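Local coordinates for copper-transporting atpase (Sulfolobus solfataricus, PDB 2YJ3), which probably couples ATP hydrolysis to the movement of copper or related heavy-metal ions across the cell membrane, as a P-type ATPase of subfamily IB, at residues D186-I191 with D210-A215; A217-A222 with V233-L238; L39-P44 with S134-P139. The protein carries 1 engineered substitution. One frame throughout, in Å; residues are numbered along the deposited sequence.

Interaction 1 of 3, residues D186-I191 with D210-A215. With SO4 (sulfate ion), chain C.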
ATOM      1  N   ASP A 186       5.119   3.103  14.927  1.00 46.44           N
ATOM      2  CA  ASP A 186       4.081   4.070  15.257  1.00 47.59           C
ATOM      3  C   ASP A 186       2.702   3.435  15.131  1.00 44.49           C
ATOM      4  O   ASP A 186       1.837   3.638  15.976  1.00 47.40           O
ATOM      5  CB  ASP A 186       4.161   5.274  14.323  1.00 55.37           C
ATOM      6  CG  ASP A 186       5.498   5.973  14.393  1.00 64.08           C
ATOM      7  OD1 ASP A 186       6.285   5.642  15.305  1.00 66.54           O
ATOM      8  OD2 ASP A 186       5.761   6.848  13.538  1.00 64.52           O
ATOM      9  N   LYS A 187       2.487   2.670  14.069  1.00 40.31           N
ATOM     10  CA  LYS A 187       1.179   2.040  13.873  1.00 47.30           C
ATOM     11  C   LYS A 187       0.895   1.061  15.010  1.00 49.75           C
ATOM     12  O   LYS A 187      -0.194   1.070  15.589  1.00 46.39           O
ATOM     13  CB  LYS A 187       1.094   1.336  12.513  1.00 39.95           C
ATOM     14  CG  LYS A 187       1.328   2.265  11.335  1.00 40.76           C
ATOM     15  CD  LYS A 187       1.359   1.515  10.007  1.00 40.20           C
ATOM     16  CE  LYS A 187       1.833   2.445   8.894  1.00 43.48           C
ATOM     17  NZ  LYS A 187       2.064   1.728   7.608  1.00 42.11           N
ATOM     18  N   VAL A 188       1.888   0.239  15.348  1.00 48.37           N
ATOM     19  CA  VAL A 188       1.712  -0.751  16.406  1.00 49.58           C
ATOM     20  C   VAL A 188       1.303  -0.082  17.727  1.00 49.06           C
ATOM     21  O   VAL A 188       0.373  -0.536  18.400  1.00 45.11           O
ATOM     22  CB  VAL A 188       2.971  -1.645  16.587  1.00 54.43           C
ATOM     23  CG1 VAL A 188       3.949  -1.027  17.577  1.00 58.14           C
ATOM     24  CG2 VAL A 188       2.577  -3.030  17.052  1.00 55.61           C
ATOM     25  N   ARG A 189       1.985   1.008  18.082  1.00 49.11           N
ATOM     26  CA  ARG A 189       1.654   1.759  19.297  1.00 52.53           C
ATOM     27  C   ARG A 189       0.234   2.346  19.243  1.00 50.42           C
ATOM     28  O   ARG A 189      -0.447   2.443  20.257  1.00 49.15           O
ATOM     29  CB  ARG A 189       2.691   2.858  19.551  1.00 59.94           C
ATOM     30  CG  ARG A 189       4.014   2.348  20.141  1.00 66.61           C
ATOM     31  CD  ARG A 189       5.094   3.426  20.158  1.00 71.99           C
ATOM     32  NE  ARG A 189       6.174   3.084  21.085  1.00 80.69           N
ATOM     33  CZ  ARG A 189       7.440   3.463  20.942  1.00 81.33           C
ATOM     34  NH1 ARG A 189       7.798   4.200  19.897  1.00 82.33           N
ATOM     35  NH2 ARG A 189       8.348   3.101  21.842  1.00 80.65           N
ATOM     36  N   ILE A 190      -0.218   2.713  18.052  1.00 52.56           N
ATOM     37  CA  ILE A 190      -1.580   3.214  17.877  1.00 53.97           C
ATOM     38  C   ILE A 190      -2.630   2.139  18.151  1.00 54.10           C
ATOM     39  O   ILE A 190      -3.625   2.379  18.838  1.00 53.95           O
ATOM     40  CB  ILE A 190      -1.779   3.794  16.470  1.00 50.69           C
ATOM     41  CG1 ILE A 190      -1.056   5.142  16.370  1.00 54.09           C
ATOM     42  CG2 ILE A 190      -3.259   3.950  16.164  1.00 46.51           C
ATOM     43  CD1 ILE A 190      -1.521   5.995  15.222  1.00 58.98           C
ATOM     44  N   ILE A 191      -2.405   0.952  17.609  1.00 54.69           N
ATOM     45  CA  ILE A 191      -3.285  -0.167  17.871  1.00 56.19           C
ATOM     46  C   ILE A 191      -3.345  -0.434  19.369  1.00 55.86           C
ATOM     47  O   ILE A 191      -4.427  -0.496  19.948  1.00 56.47           O
ATOM     48  CB  ILE A 191      -2.813  -1.446  17.147  1.00 57.35           C
ATOM     49  CG1 ILE A 191      -2.712  -1.204  15.637  1.00 56.45           C
ATOM     50  CG2 ILE A 191      -3.745  -2.614  17.470  1.00 58.24           C
ATOM     51  CD1 ILE A 191      -4.022  -0.846  14.980  1.00 52.62           C
ATOM     52  N   ASP A 210       3.249  -3.773   7.823  1.00 61.21           N
ATOM     53  CA  ASP A 210       2.443  -3.435   8.988  1.00 54.68           C
ATOM     54  C   ASP A 210       1.956  -4.700   9.665  1.00 44.36           C
ATOM     55  O   ASP A 210       0.882  -4.718  10.263  1.00 40.77           O
ATOM     56  CB  ASP A 210       1.241  -2.615   8.557  1.00 59.69           C
ATOM     57  CG  ASP A 210       0.450  -3.298   7.464  1.00 65.58           C
ATOM     58  OD1 ASP A 210       0.610  -4.529   7.316  1.00 66.23           O
ATOM     59  OD2 ASP A 210      -0.315  -2.613   6.751  1.00 67.16           O
ATOM     60  N   ALA A 211       2.754  -5.758   9.555  1.00 42.91           N
ATOM     61  CA  ALA A 211       2.400  -7.059  10.108  1.00 42.32           C
ATOM     62  C   ALA A 211       2.269  -7.036  11.625  1.00 36.55           C
ATOM     63  O   ALA A 211       1.469  -7.763  12.199  1.00 39.60           O
ATOM     64  CB  ALA A 211       3.411  -8.115   9.667  1.00 46.57           C
ATOM     65  N   ALA A 212       3.059  -6.201  12.286  1.00 41.97           N
ATOM     66  CA  ALA A 212       3.000  -6.140  13.742  1.00 37.88           C
ATOM     67  C   ALA A 212       1.698  -5.488  14.186  1.00 34.77           C
ATOM     68  O   ALA A 212       1.044  -5.966  15.104  1.00 41.28           O
ATOM     69  CB  ALA A 212       4.198  -5.391  14.296  1.00 36.45           C
ATOM     70  N   ALA A 213       1.318  -4.402  13.518  1.00 40.28           N
ATOM     71  CA  ALA A 213       0.051  -3.722  13.805  1.00 43.23           C
ATOM     72  C   ALA A 213      -1.144  -4.665  13.653  1.00 38.35           C
ATOM     73  O   ALA A 213      -2.050  -4.673  14.489  1.00 41.02           O
ATOM     74  CB  ALA A 213      -0.120  -2.510  12.902  1.00 42.95           C
ATOM     75  N   LEU A 214      -1.129  -5.455  12.584  1.00 35.27           N
ATOM     76  CA  LEU A 214      -2.168  -6.456  12.331  1.00 39.07           C
ATOM     77  C   LEU A 214      -2.174  -7.504  13.424  1.00 47.82           C
ATOM     78  O   LEU A 214      -3.235  -7.882  13.938  1.00 48.53           O
ATOM     79  CB  LEU A 214      -1.927  -7.146  10.984  1.00 37.22           C
ATOM     80  CG  LEU A 214      -2.012  -6.244   9.747  1.00 42.34           C
ATOM     81  CD1 LEU A 214      -1.461  -6.941   8.507  1.00 43.57           C
ATOM     82  CD2 LEU A 214      -3.446  -5.773   9.523  1.00 42.23           C
ATOM     83  N   ALA A 215      -0.981  -7.980  13.770  1.00 44.76           N
ATOM     84  CA  ALA A 215      -0.849  -9.017  14.780  1.00 47.93           C
ATOM     85  C   ALA A 215      -1.546  -8.599  16.072  1.00 51.67           C
ATOM     86  O   ALA A 215      -2.035  -9.443  16.815  1.00 61.29           O
ATOM     87  CB  ALA A 215       0.619  -9.341  15.034  1.00 46.60           C
TER
HETATM   88  S   SO4 C1635       2.989   2.708   4.241  1.00 88.41           S
HETATM   89  O1  SO4 C1635       3.555   2.530   5.575  1.00 84.78           O
HETATM   90  O2  SO4 C1635       1.529   2.586   4.303  1.00 91.53           O
HETATM   91  O3  SO4 C1635       3.334   4.029   3.706  1.00 86.55           O
HETATM   92  O4  SO4 C1635       3.539   1.676   3.368  1.00 87.93           O
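K187 and A213 meet through their CB atoms where two helices of the phosphorylation (P) domain, a Rossmann-like fold of the haloacid dehalogenase class, run side by side. The segments 186-191 and 211-215 are nearly parallel, 10° apart, with axes 8.1 Å from each other at closest approach. Such closeness suits a helix that faces its neighbour with alanines.

The side chain of K187 shows how one residue can serve both packing and a site. Its CB lies 4.1 Å from A213 CB. The first torsion, -59°, sets CG anti to the carbonyl carbon, and from there the chain runs extended. CD passes D210 CB at 4.4 Å, a loose contact at the start of the second helix. CE then carries NZ to a sulfate ion, probably from the crystallisation liquor, and NZ donates to its O1 at 2.6 Å. NZ also forms a salt bridge with E34, at the position of the phosphorylated aspartate in the family's DKTGT motif. K187 contacts ATP in another structure of this protein.

The D210 carboxylate is held by the backbone N atoms of D206 and G207, and its OD2 stays 5.0 Å from K187 NZ. Further along, V188 CG2 rests on A212 CB, while I191 CG1 packs at 4.0 Å from A213 CB and 3.7 Å from A213 O.

Interaction 2 of 3, residues A217-A222 with V233-L238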
ATOM      1  N   ALA A 217      -4.199  -6.376  16.071  1.00 45.83           N
ATOM      2  CA  ALA A 217      -5.578  -5.981  15.825  1.00 45.25           C
ATOM      3  C   ALA A 217      -6.505  -6.996  16.480  1.00 49.04           C
ATOM      4  O   ALA A 217      -6.189  -8.185  16.539  1.00 57.38           O
ATOM      5  CB  ALA A 217      -5.853  -5.889  14.328  1.00 45.36           C
ATOM      6  N   ASP A 218      -7.644  -6.538  16.981  1.00 45.63           N
ATOM      7  CA  ASP A 218      -8.649  -7.472  17.477  1.00 54.40           C
ATOM      8  C   ASP A 218      -9.052  -8.455  16.375  1.00 51.67           C
ATOM      9  O   ASP A 218      -9.085  -9.665  16.591  1.00 50.68           O
ATOM     10  CB  ASP A 218      -9.840  -6.727  18.072  1.00 62.33           C
ATOM     11  CG  ASP A 218      -9.505  -6.109  19.423  1.00 66.34           C
ATOM     12  OD1 ASP A 218      -9.147  -6.876  20.341  1.00 63.74           O
ATOM     13  OD2 ASP A 218      -9.569  -4.869  19.559  1.00 68.57           O
ATOM     14  N   VAL A 219      -9.332  -7.936  15.187  1.00 45.57           N
ATOM     15  CA  VAL A 219      -9.427  -8.798  14.013  1.00 45.46           C
ATOM     16  C   VAL A 219      -8.688  -8.161  12.855  1.00 39.30           C
ATOM     17  O   VAL A 219      -8.880  -6.989  12.543  1.00 44.62           O
ATOM     18  CB  VAL A 219     -10.886  -9.216  13.659  1.00 64.33           C
ATOM     19  CG1 VAL A 219     -11.886  -8.314  14.351  1.00 70.07           C
ATOM     20  CG2 VAL A 219     -11.107  -9.269  12.130  1.00 59.93           C
ATOM     21  N   SER A 220      -7.800  -8.939  12.259  1.00 30.15           N
ATOM     22  CA  SER A 220      -6.911  -8.440  11.244  1.00 34.02           C
ATOM     23  C   SER A 220      -7.262  -9.002   9.879  1.00 38.23           C
ATOM     24  O   SER A 220      -7.561 -10.185   9.735  1.00 36.75           O
ATOM     25  CB  SER A 220      -5.472  -8.825  11.582  1.00 37.44           C
ATOM     26  OG  SER A 220      -5.356 -10.233  11.718  1.00 40.28           O
ATOM     27  N   VAL A 221      -7.176  -8.142   8.876  1.00 37.03           N
ATOM     28  CA  VAL A 221      -7.390  -8.537   7.505  1.00 33.12           C
ATOM     29  C   VAL A 221      -6.158  -8.177   6.680  1.00 33.73           C
ATOM     30  O   VAL A 221      -5.724  -7.027   6.668  1.00 34.68           O
ATOM     31  CB  VAL A 221      -8.610  -7.809   6.928  1.00 37.32           C
ATOM     32  CG1 VAL A 221      -8.858  -8.227   5.479  1.00 32.90           C
ATOM     33  CG2 VAL A 221      -9.822  -8.062   7.783  1.00 40.13           C
ATOM     34  N   ALA A 222      -5.597  -9.175   6.003  1.00 32.87           N
ATOM     35  CA  ALA A 222      -4.519  -8.984   5.043  1.00 34.58           C
ATOM     36  C   ALA A 222      -5.055  -8.995   3.611  1.00 37.86           C
ATOM     37  O   ALA A 222      -5.912  -9.812   3.275  1.00 35.32           O
ATOM     38  CB  ALA A 222      -3.494 -10.095   5.203  1.00 34.80           C
ATOM     39  N   VAL A 233      -1.140 -15.659   8.536  1.00 81.49           N
ATOM     40  CA  VAL A 233      -1.025 -15.151   9.898  1.00 83.23           C
ATOM     41  C   VAL A 233      -2.241 -14.300  10.288  1.00 75.86           C
ATOM     42  O   VAL A 233      -2.806 -14.471  11.374  1.00 73.16           O
ATOM     43  CB  VAL A 233       0.274 -14.331  10.080  1.00 87.55           C
ATOM     44  CG1 VAL A 233       0.384 -13.811  11.512  1.00 88.43           C
ATOM     45  CG2 VAL A 233       1.497 -15.172   9.701  1.00 86.81           C
ATOM     46  N   ALA A 234      -2.635 -13.388   9.396  1.00 65.78           N
ATOM     47  CA  ALA A 234      -3.806 -12.536   9.603  1.00 51.12           C
ATOM     48  C   ALA A 234      -5.073 -13.363   9.792  1.00 43.52           C
ATOM     49  O   ALA A 234      -5.194 -14.469   9.263  1.00 41.28           O
ATOM     50  CB  ALA A 234      -3.981 -11.582   8.418  1.00 45.99           C
ATOM     51  N   ASP A 235      -6.025 -12.818  10.537  1.00 36.74           N
ATOM     52  CA  ASP A 235      -7.288 -13.502  10.779  1.00 39.35           C
ATOM     53  C   ASP A 235      -8.046 -13.777   9.489  1.00 45.11           C
ATOM     54  O   ASP A 235      -8.670 -14.830   9.330  1.00 48.99           O
ATOM     55  CB  ASP A 235      -8.155 -12.670  11.715  1.00 41.64           C
ATOM     56  CG  ASP A 235      -7.626 -12.659  13.135  1.00 50.11           C
ATOM     57  OD1 ASP A 235      -6.676 -13.418  13.427  1.00 52.08           O
ATOM     58  OD2 ASP A 235      -8.163 -11.898  13.962  1.00 53.43           O
ATOM     59  N   ILE A 236      -8.001 -12.819   8.569  1.00 39.74           N
ATOM     60  CA  ILE A 236      -8.697 -12.963   7.299  1.00 35.87           C
ATOM     61  C   ILE A 236      -7.828 -12.520   6.154  1.00 37.88           C
ATOM     62  O   ILE A 236      -7.328 -11.399   6.148  1.00 42.52           O
ATOM     63  CB  ILE A 236      -9.962 -12.113   7.241  1.00 37.67           C
ATOM     64  CG1 ILE A 236     -10.928 -12.521   8.343  1.00 44.84           C
ATOM     65  CG2 ILE A 236     -10.608 -12.232   5.857  1.00 29.98           C
ATOM     66  CD1 ILE A 236     -12.011 -11.503   8.570  1.00 51.37           C
ATOM     67  N   ILE A 237      -7.660 -13.389   5.171  1.00 31.49           N
ATOM     68  CA  ILE A 237      -6.958 -12.987   3.969  1.00 36.71           C
ATOM     69  C   ILE A 237      -7.958 -12.679   2.841  1.00 41.81           C
ATOM     70  O   ILE A 237      -8.811 -13.516   2.493  1.00 33.68           O
ATOM     71  CB  ILE A 237      -5.927 -14.055   3.551  1.00 39.30           C
ATOM     72  CG1 ILE A 237      -5.012 -14.374   4.738  1.00 45.73           C
ATOM     73  CG2 ILE A 237      -5.139 -13.596   2.340  1.00 37.56           C
ATOM     74  CD1 ILE A 237      -3.802 -15.205   4.388  1.00 46.85           C
ATOM     75  N   LEU A 238      -7.872 -11.466   2.297  1.00 36.80           N
ATOM     76  CA  LEU A 238      -8.743 -11.057   1.195  1.00 36.90           C
ATOM     77  C   LEU A 238      -8.110 -11.473  -0.107  1.00 34.98           C
ATOM     78  O   LEU A 238      -7.499 -10.640  -0.793  1.00 30.24           O
ATOM     79  CB  LEU A 238      -8.948  -9.540   1.170  1.00 42.15           C
ATOM     80  CG  LEU A 238     -10.294  -8.949   1.576  1.00 49.27           C
ATOM     81  CD1 LEU A 238     -10.505  -7.626   0.865  1.00 50.99           C
ATOM     82  CD2 LEU A 238     -11.423  -9.884   1.243  1.00 48.32           C
TER
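S220 and D235 join the segments where two parallel strands of the P-domain sheet begin to pair, and each residue offers the other a side-chain acceptor for its backbone N-H. D235 N donates to S220 OG at 2.9 Å in an almost straight bond, 173° at the hydrogen. A first torsion of 57° tucks OG between the backbone N and the carbonyl carbon of S220, from where it meets that N-H. In return S220 N points to D235 OD2, but this bond is weak, at 3.4 Å. The exchange carries the pairing into the loop ahead of strand 236-238.

Backbone bonds take over from there, in the alternating manner of parallel strands. I236 N donates to S220 O, A222 N to I236 O, and L238 N to A222 O at 2.7 Å. The bonds lie on either side of the bridged pairs V221-I236 and A222-I237. Weaker CA-H...O contacts fill in between them: V221 CA approaches I236 O at 3.2 Å, and I237 CA approaches A222 O.

Apolar contacts divide between the two faces. On the V221 and I236 face, V221 CG2 lies against I236 CB at 4.1 Å, the two side chains slanting across one another, and V221 CG1 reaches L238 CG. On the other face the methyl groups of A222 and A234 meet at 3.6 Å.

Within the sheet, strand 219-223 lies between strands 201-205 and 236-238, and D218 OD2 accepts a bond from V201 N of the former. Strand 15-16 runs antiparallel along the far edge of 236-238, while V21 of helix 20-27 covers V219, D235 and I236.

Interaction 3 of 3, residues L39-P44 with S134-P139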
ATOM      1  N   LEU A  39      -7.021   0.948   0.492  1.00 47.12           N
ATOM      2  CA  LEU A  39      -7.887   1.976  -0.075  1.00 45.04           C
ATOM      3  C   LEU A  39      -7.407   2.353  -1.465  1.00 46.42           C
ATOM      4  O   LEU A  39      -8.106   3.020  -2.222  1.00 51.63           O
ATOM      5  CB  LEU A  39      -7.900   3.216   0.819  1.00 47.24           C
ATOM      6  CG  LEU A  39      -8.619   3.059   2.156  1.00 47.07           C
ATOM      7  CD1 LEU A  39      -8.525   4.337   2.982  1.00 48.86           C
ATOM      8  CD2 LEU A  39     -10.074   2.669   1.918  1.00 40.98           C
ATOM      9  N   THR A  40      -6.199   1.923  -1.797  1.00 38.58           N
ATOM     10  CA  THR A  40      -5.635   2.203  -3.098  1.00 38.94           C
ATOM     11  C   THR A  40      -5.106   0.901  -3.644  1.00 38.81           C
ATOM     12  O   THR A  40      -4.929  -0.059  -2.903  1.00 39.55           O
ATOM     13  CB  THR A  40      -4.447   3.174  -2.987  1.00 40.51           C
ATOM     14  OG1 THR A  40      -3.401   2.551  -2.242  1.00 39.46           O
ATOM     15  CG2 THR A  40      -4.860   4.460  -2.294  1.00 39.49           C
ATOM     16  N   TYR A  41      -4.841   0.866  -4.940  1.00 37.87           N
ATOM     17  CA  TYR A  41      -4.275  -0.327  -5.537  1.00 38.39           C
ATOM     18  C   TYR A  41      -2.875  -0.556  -4.984  1.00 45.84           C
ATOM     19  O   TYR A  41      -2.249   0.363  -4.447  1.00 43.22           O
ATOM     20  CB  TYR A  41      -4.270  -0.199  -7.056  1.00 45.88           C
ATOM     21  CG  TYR A  41      -5.672  -0.225  -7.634  1.00 51.00           C
ATOM     22  CD1 TYR A  41      -6.302  -1.430  -7.910  1.00 56.73           C
ATOM     23  CD2 TYR A  41      -6.373   0.951  -7.877  1.00 52.60           C
ATOM     24  CE1 TYR A  41      -7.588  -1.467  -8.428  1.00 58.68           C
ATOM     25  CE2 TYR A  41      -7.657   0.929  -8.396  1.00 60.29           C
ATOM     26  CZ  TYR A  41      -8.259  -0.289  -8.670  1.00 63.63           C
ATOM     27  OH  TYR A  41      -9.533  -0.336  -9.184  1.00 65.02           O
ATOM     28  N   GLY A  42      -2.402  -1.791  -5.092  1.00 47.70           N
ATOM     29  CA  GLY A  42      -1.091  -2.150  -4.596  1.00 46.13           C
ATOM     30  C   GLY A  42       0.036  -1.541  -5.406  1.00 51.81           C
ATOM     31  O   GLY A  42       1.147  -1.385  -4.904  1.00 56.30           O
ATOM     32  N   THR A  43      -0.229  -1.200  -6.663  1.00 55.68           N
ATOM     33  CA  THR A  43       0.816  -0.595  -7.482  1.00 54.96           C
ATOM     34  C   THR A  43       0.510   0.871  -7.824  1.00 48.23           C
ATOM     35  O   THR A  43      -0.559   1.194  -8.360  1.00 39.67           O
ATOM     36  CB  THR A  43       1.131  -1.429  -8.760  1.00 66.98           C
ATOM     37  OG1 THR A  43       2.268  -0.866  -9.438  1.00 64.15           O
ATOM     38  CG2 THR A  43      -0.060  -1.456  -9.698  1.00 65.34           C
ATOM     39  N   PRO A  44       1.450   1.763  -7.486  1.00 39.04           N
ATOM     40  CA  PRO A  44       1.302   3.205  -7.694  1.00 39.87           C
ATOM     41  C   PRO A  44       1.503   3.558  -9.160  1.00 42.00           C
ATOM     42  O   PRO A  44       1.829   2.679  -9.957  1.00 46.86           O
ATOM     43  CB  PRO A  44       2.443   3.786  -6.865  1.00 43.20           C
ATOM     44  CG  PRO A  44       3.506   2.737  -6.926  1.00 44.25           C
ATOM     45  CD  PRO A  44       2.778   1.413  -6.953  1.00 42.95           C
ATOM     46  N   SER A 134       2.228   8.382  -7.322  1.00 44.43           N
ATOM     47  CA  SER A 134       1.128   8.403  -6.370  1.00 48.53           C
ATOM     48  C   SER A 134       0.325   7.105  -6.374  1.00 43.99           C
ATOM     49  O   SER A 134       0.326   6.356  -7.359  1.00 37.30           O
ATOM     50  CB  SER A 134       0.213   9.598  -6.641  1.00 57.95           C
ATOM     51  OG  SER A 134      -0.519   9.398  -7.830  1.00 66.60           O
ATOM     52  N   ASP A 135      -0.336   6.836  -5.252  1.00 46.99           N
ATOM     53  CA  ASP A 135      -1.257   5.714  -5.149  1.00 41.74           C
ATOM     54  C   ASP A 135      -2.528   6.035  -5.928  1.00 46.66           C
ATOM     55  O   ASP A 135      -2.904   7.200  -6.069  1.00 46.70           O
ATOM     56  CB  ASP A 135      -1.583   5.415  -3.679  1.00 43.56           C
ATOM     57  CG  ASP A 135      -0.446   4.660  -2.958  1.00 52.91           C
ATOM     58  OD1 ASP A 135       0.303   3.914  -3.630  1.00 55.66           O
ATOM     59  OD2 ASP A 135      -0.304   4.807  -1.719  1.00 51.76           O
ATOM     60  N   VAL A 136      -3.172   4.997  -6.446  1.00 47.07           N
ATOM     61  CA  VAL A 136      -4.435   5.138  -7.161  1.00 46.67           C
ATOM     62  C   VAL A 136      -5.563   4.604  -6.282  1.00 43.82           C
ATOM     63  O   VAL A 136      -5.544   3.448  -5.877  1.00 45.41           O
ATOM     64  CB  VAL A 136      -4.418   4.348  -8.485  1.00 51.65           C
ATOM     65  CG1 VAL A 136      -5.805   4.344  -9.134  1.00 48.27           C
ATOM     66  CG2 VAL A 136      -3.375   4.923  -9.427  1.00 54.96           C
ATOM     67  N   PRO A 137      -6.545   5.455  -5.969  1.00 45.15           N
ATOM     68  CA  PRO A 137      -7.647   4.999  -5.111  1.00 44.57           C
ATOM     69  C   PRO A 137      -8.474   3.880  -5.749  1.00 41.13           C
ATOM     70  O   PRO A 137      -8.606   3.823  -6.972  1.00 39.68           O
ATOM     71  CB  PRO A 137      -8.499   6.261  -4.916  1.00 50.51           C
ATOM     72  CG  PRO A 137      -8.046   7.224  -5.985  1.00 54.79           C
ATOM     73  CD  PRO A 137      -6.619   6.893  -6.285  1.00 47.70           C
ATOM     74  N   ARG A 138      -8.999   2.984  -4.920  1.00 41.60           N
ATOM     75  CA  ARG A 138      -9.958   1.987  -5.384  1.00 46.89           C
ATOM     76  C   ARG A 138     -11.351   2.606  -5.447  1.00 47.81           C
ATOM     77  O   ARG A 138     -11.780   3.290  -4.517  1.00 46.22           O
ATOM     78  CB  ARG A 138      -9.999   0.780  -4.449  1.00 43.69           C
ATOM     79  CG  ARG A 138      -8.736  -0.032  -4.401  1.00 43.96           C
ATOM     80  CD  ARG A 138      -8.945  -1.276  -3.552  1.00 40.58           C
ATOM     81  NE  ARG A 138      -7.676  -1.933  -3.253  1.00 39.25           N
ATOM     82  CZ  ARG A 138      -7.096  -2.824  -4.041  1.00 43.01           C
ATOM     83  NH1 ARG A 138      -7.684  -3.179  -5.182  1.00 46.00           N
ATOM     84  NH2 ARG A 138      -5.933  -3.362  -3.687  1.00 39.60           N
ATOM     85  N   PRO A 139     -12.072   2.355  -6.543  1.00 54.86           N
ATOM     86  CA  PRO A 139     -13.460   2.821  -6.648  1.00 57.95           C
ATOM     87  C   PRO A 139     -14.377   2.083  -5.671  1.00 55.64           C
ATOM     88  O   PRO A 139     -14.006   1.014  -5.176  1.00 53.67           O
ATOM     89  CB  PRO A 139     -13.831   2.481  -8.091  1.00 53.01           C
ATOM     90  CG  PRO A 139     -12.943   1.325  -8.447  1.00 54.91           C
ATOM     91  CD  PRO A 139     -11.645   1.579  -7.720  1.00 57.51           C
TER
HETATM   92  O   HOH W   1      -2.207   2.615  -6.120  1.00 40.46           O
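Y41 and R138 interlock at a single backbone bridge between T40 and P137. Straddling it, R138 N donates to L39 O and Y41 N to V136 O, both at 2.8 Å. A first torsion of -69° sets Y41 CG anti to its carbonyl carbon, and the ring lies beneath R138 CG, 4.2 Å from its centroid, in a CH-pi contact over the centre. The arginine chain stays extended as far as NE, and its guanidinium, 50° from the ring plane, covers Y41 CA while NH2 bonds to G37 O. V136 CG1 meets ring atom CD2 at 3.7 Å, and P139 CD touches OH. An alanine in place of Y41 would probably leave R138 CG, V136 CG1 and P139 CD without their shared support, though the arginine tip would keep G37 O.

T40 OG1, in the crowded position, bonds to G37 N and K35 O, and D135 OD2 binds K35 NZ and T36 OG1. A water accepts from V136 N at 2.6 Å and has Y41 O and T43 O among the acceptors in reach. Such paired linkers, one following the phosphorylation motif, the other returning from strand 126-134, form the hinge between the phosphorylation and nucleotide-binding domains of P-type ATPases.

How the interactions relate
Along the chain the three contacts come in series: interaction 3 closes first, then interaction 1, then interaction 2. Interactions 1 and 2 are neighbours in the P domain, their centres 12 Å apart. Helix 211-216 leads into strand 219-223, and L214 O touches S220 CB at 3.4 Å, so the helix pair and the parallel strands share one core. Interaction 3 lies about 21 Å from interaction 1 and 20 Å from interaction 2, between centres, where one linker leaves for, and the other returns from, the domain built on the six-stranded antiparallel sheet. The P domain is thus assembled from chain on both sides of that insertion, consistent with the hinged domains of P-type ATPases.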